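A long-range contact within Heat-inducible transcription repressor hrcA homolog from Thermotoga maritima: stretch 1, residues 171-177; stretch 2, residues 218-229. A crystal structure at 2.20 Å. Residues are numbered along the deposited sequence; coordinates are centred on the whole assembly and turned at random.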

# COMPACT_ATOMS: atom_id res chain seq x y z
N SER A 171 -13.47 -11.52 17.74
CA SER A 171 -13.96 -12.31 16.62
C SER A 171 -15.46 -12.29 16.54
O SER A 171 -16.14 -11.89 17.48
CB SER A 171 -13.49 -13.76 16.75
OG SER A 171 -12.12 -13.80 17.10
N LYS A 172 -15.96 -12.74 15.40
CA LYS A 172 -17.39 -12.90 15.13
C LYS A 172 -18.16 -11.62 15.22
O LYS A 172 -19.34 -11.65 15.51
CB LYS A 172 -18.01 -13.91 16.07
CG LYS A 172 -17.23 -15.18 16.24
CD LYS A 172 -17.15 -15.91 14.96
CE LYS A 172 -16.74 -17.33 15.19
NZ LYS A 172 -16.56 -18.02 13.89
N VAL A 173 -17.52 -10.50 14.92
CA VAL A 173 -18.17 -9.21 15.04
C VAL A 173 -19.35 -9.12 14.08
O VAL A 173 -19.19 -9.27 12.87
CB VAL A 173 -17.19 -8.03 14.84
CG1 VAL A 173 -17.82 -6.74 15.31
CG2 VAL A 173 -15.93 -8.26 15.62
N THR A 174 -20.53 -8.85 14.62
CA THR A 174 -21.76 -8.97 13.86
C THR A 174 -22.78 -7.97 14.34
O THR A 174 -23.31 -8.11 15.42
CB THR A 174 -22.35 -10.38 14.04
OG1 THR A 174 -21.40 -11.37 13.63
CG2 THR A 174 -23.55 -10.58 13.10
N PRO A 175 -23.06 -6.94 13.55
CA PRO A 175 -24.17 -6.03 13.84
C PRO A 175 -25.50 -6.75 13.64
O PRO A 175 -25.60 -7.55 12.73
CB PRO A 175 -23.99 -4.91 12.82
CG PRO A 175 -22.65 -5.08 12.30
CD PRO A 175 -22.34 -6.54 12.33
N ILE A 176 -26.48 -6.47 14.48
CA ILE A 176 -27.77 -7.16 14.49
C ILE A 176 -28.89 -6.13 14.51
O ILE A 176 -28.80 -5.15 15.23
CB ILE A 176 -27.87 -8.07 15.74
CG1 ILE A 176 -26.77 -9.13 15.74
CG2 ILE A 176 -29.22 -8.76 15.80
CD1 ILE A 176 -26.51 -9.70 17.12
N LYS A 177 -29.93 -6.35 13.70
CA LYS A 177 -31.18 -5.58 13.80
C LYS A 177 -31.96 -5.97 15.04
O LYS A 177 -32.09 -7.14 15.36
CB LYS A 177 -32.09 -5.85 12.61
CG LYS A 177 -31.61 -5.33 11.27
CD LYS A 177 -32.79 -5.19 10.30
CE LYS A 177 -32.35 -4.62 8.98
NZ LYS A 177 -33.40 -4.77 7.94
N ARG A 218 -30.54 -18.69 20.01
CA ARG A 218 -30.35 -19.48 18.79
C ARG A 218 -29.59 -18.69 17.74
O ARG A 218 -28.80 -19.24 16.98
CB ARG A 218 -31.71 -19.90 18.21
CG ARG A 218 -31.83 -21.35 17.75
CD ARG A 218 -33.28 -21.80 17.50
NE ARG A 218 -34.15 -21.41 18.60
CZ ARG A 218 -35.46 -21.18 18.52
NH1 ARG A 218 -36.11 -21.31 17.37
NH2 ARG A 218 -36.12 -20.81 19.61
N LEU A 219 -29.86 -17.39 17.68
CA LEU A 219 -29.15 -16.48 16.78
C LEU A 219 -27.68 -16.48 17.13
O LEU A 219 -26.83 -16.65 16.25
CB LEU A 219 -29.72 -15.06 16.89
CG LEU A 219 -29.70 -14.12 15.67
CD1 LEU A 219 -29.71 -12.65 16.11
CD2 LEU A 219 -28.54 -14.37 14.73
N ILE A 220 -27.38 -16.32 18.42
CA ILE A 220 -25.99 -16.29 18.89
C ILE A 220 -25.25 -17.58 18.56
O ILE A 220 -24.10 -17.54 18.15
CB ILE A 220 -25.91 -15.95 20.42
CG1 ILE A 220 -25.61 -14.46 20.63
CG2 ILE A 220 -24.83 -16.77 21.13
CD1 ILE A 220 -26.69 -13.54 20.13
N GLU A 221 -25.92 -18.73 18.72
CA GLU A 221 -25.31 -20.03 18.43
C GLU A 221 -24.96 -20.15 16.95
O GLU A 221 -23.93 -20.74 16.62
CB GLU A 221 -26.23 -21.20 18.85
CG GLU A 221 -25.88 -22.53 18.19
CD GLU A 221 -26.37 -23.75 18.95
OE1 GLU A 221 -27.51 -23.74 19.47
OE2 GLU A 221 -25.60 -24.75 19.00
N SER A 222 -25.79 -19.62 16.06
CA SER A 222 -25.48 -19.65 14.63
C SER A 222 -24.37 -18.68 14.23
O SER A 222 -23.63 -18.94 13.27
CB SER A 222 -26.74 -19.39 13.78
OG SER A 222 -27.24 -18.08 13.97
N LEU A 223 -24.22 -17.56 14.96
CA LEU A 223 -23.16 -16.59 14.67
C LEU A 223 -21.79 -17.11 15.10
O LEU A 223 -20.83 -16.98 14.36
CB LEU A 223 -23.43 -15.24 15.34
CG LEU A 223 -24.66 -14.48 14.83
CD1 LEU A 223 -24.86 -13.22 15.67
CD2 LEU A 223 -24.50 -14.14 13.34
N ILE A 224 -21.72 -17.70 16.29
CA ILE A 224 -20.49 -18.32 16.78
C ILE A 224 -20.18 -19.56 15.96
O ILE A 224 -19.04 -19.77 15.53
CB ILE A 224 -20.63 -18.70 18.27
CG1 ILE A 224 -20.73 -17.43 19.12
CG2 ILE A 224 -19.43 -19.55 18.72
CD1 ILE A 224 -21.29 -17.65 20.48
N GLY A 225 -21.22 -20.37 15.74
CA GLY A 225 -21.10 -21.59 14.97
C GLY A 225 -21.26 -21.37 13.47
O GLY A 225 -21.61 -22.31 12.76
N GLU A 226 -21.00 -20.15 13.00
CA GLU A 226 -21.06 -19.85 11.57
C GLU A 226 -20.10 -20.80 10.86
O GLU A 226 -18.98 -21.02 11.32
CB GLU A 226 -20.69 -18.37 11.29
CG GLU A 226 -19.23 -17.98 11.57
CD GLU A 226 -18.98 -16.47 11.61
OE1 GLU A 226 -19.94 -15.69 11.82
OE2 GLU A 226 -17.80 -16.04 11.46
N THR A 227 -20.55 -21.39 9.75
CA THR A 227 -19.67 -22.19 8.92
C THR A 227 -18.46 -21.37 8.46
O THR A 227 -18.61 -20.41 7.69
CB THR A 227 -20.42 -22.73 7.69
OG1 THR A 227 -21.29 -23.80 8.08
CG2 THR A 227 -19.43 -23.34 6.68
N VAL A 228 -17.29 -21.74 8.99
CA VAL A 228 -16.01 -21.20 8.55
C VAL A 228 -15.14 -22.37 8.09
O VAL A 228 -14.88 -23.31 8.85
CB VAL A 228 -15.23 -20.46 9.68
CG1 VAL A 228 -14.09 -19.63 9.09
CG2 VAL A 228 -16.16 -19.59 10.49
N GLU A 229 -14.68 -22.29 6.84
CA GLU A 229 -13.77 -23.26 6.28
C GLU A 229 -12.52 -23.31 7.20
O GLU A 229 -12.21 -22.34 7.92
CB GLU A 229 -13.40 -22.85 4.84
CG GLU A 229 -14.59 -22.84 3.86
CD GLU A 229 -14.25 -22.32 2.47
OE1 GLU A 229 -15.17 -21.83 1.79
OE2 GLU A 229 -13.07 -22.40 2.03

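How do the two backbones meet? Strand 171-177 passes helix 218-224 at 131° between their N-to-C directions, with a closest axial approach of 9.6 Å. The gap is narrower near Lys172, whose CA lies 6.5 Å from Ile224 CA, than near Ile176, whose CA is 9.7 Å from Leu219 CA. No backbone hydrogen bond crosses this space; strand side chains meet both side chains and carbonyl oxygens of the second stretch.

Which strand residues face the helix? Alternation decides: Lys172, Thr174 and Ile176 direct their CA-to-CB bonds toward it, while Val173 and Pro175 point away.

What fills the space from Thr174 to the wider end? Apolar side chains do. Ile176 CG2 packs 3.9 Å from Leu219 CD1, and Ile176 CD1 lies 4.1 Å from Leu223 CD1. Leu223 starts out sideways, yet its end comes nearer, and its CD2 reaches 3.7 Å from Thr174 CG2. Thr174 turns its methyl to Leu223, while its OG1 donates a hydrogen bond to Lys172 O at 2.8 Å within the strand.

What does Lys172 do at the helix end? The Lys172 side chain runs past the last turn, with Lys172 CE 3.4 Å from Ile224 O. Beyond Gly225, where helical geometry ends, Glu226 turns toward the strand; Lys172 NZ and Glu226 OE2, 3.4 Å apart, form a salt bridge with a weak hydrogen bond.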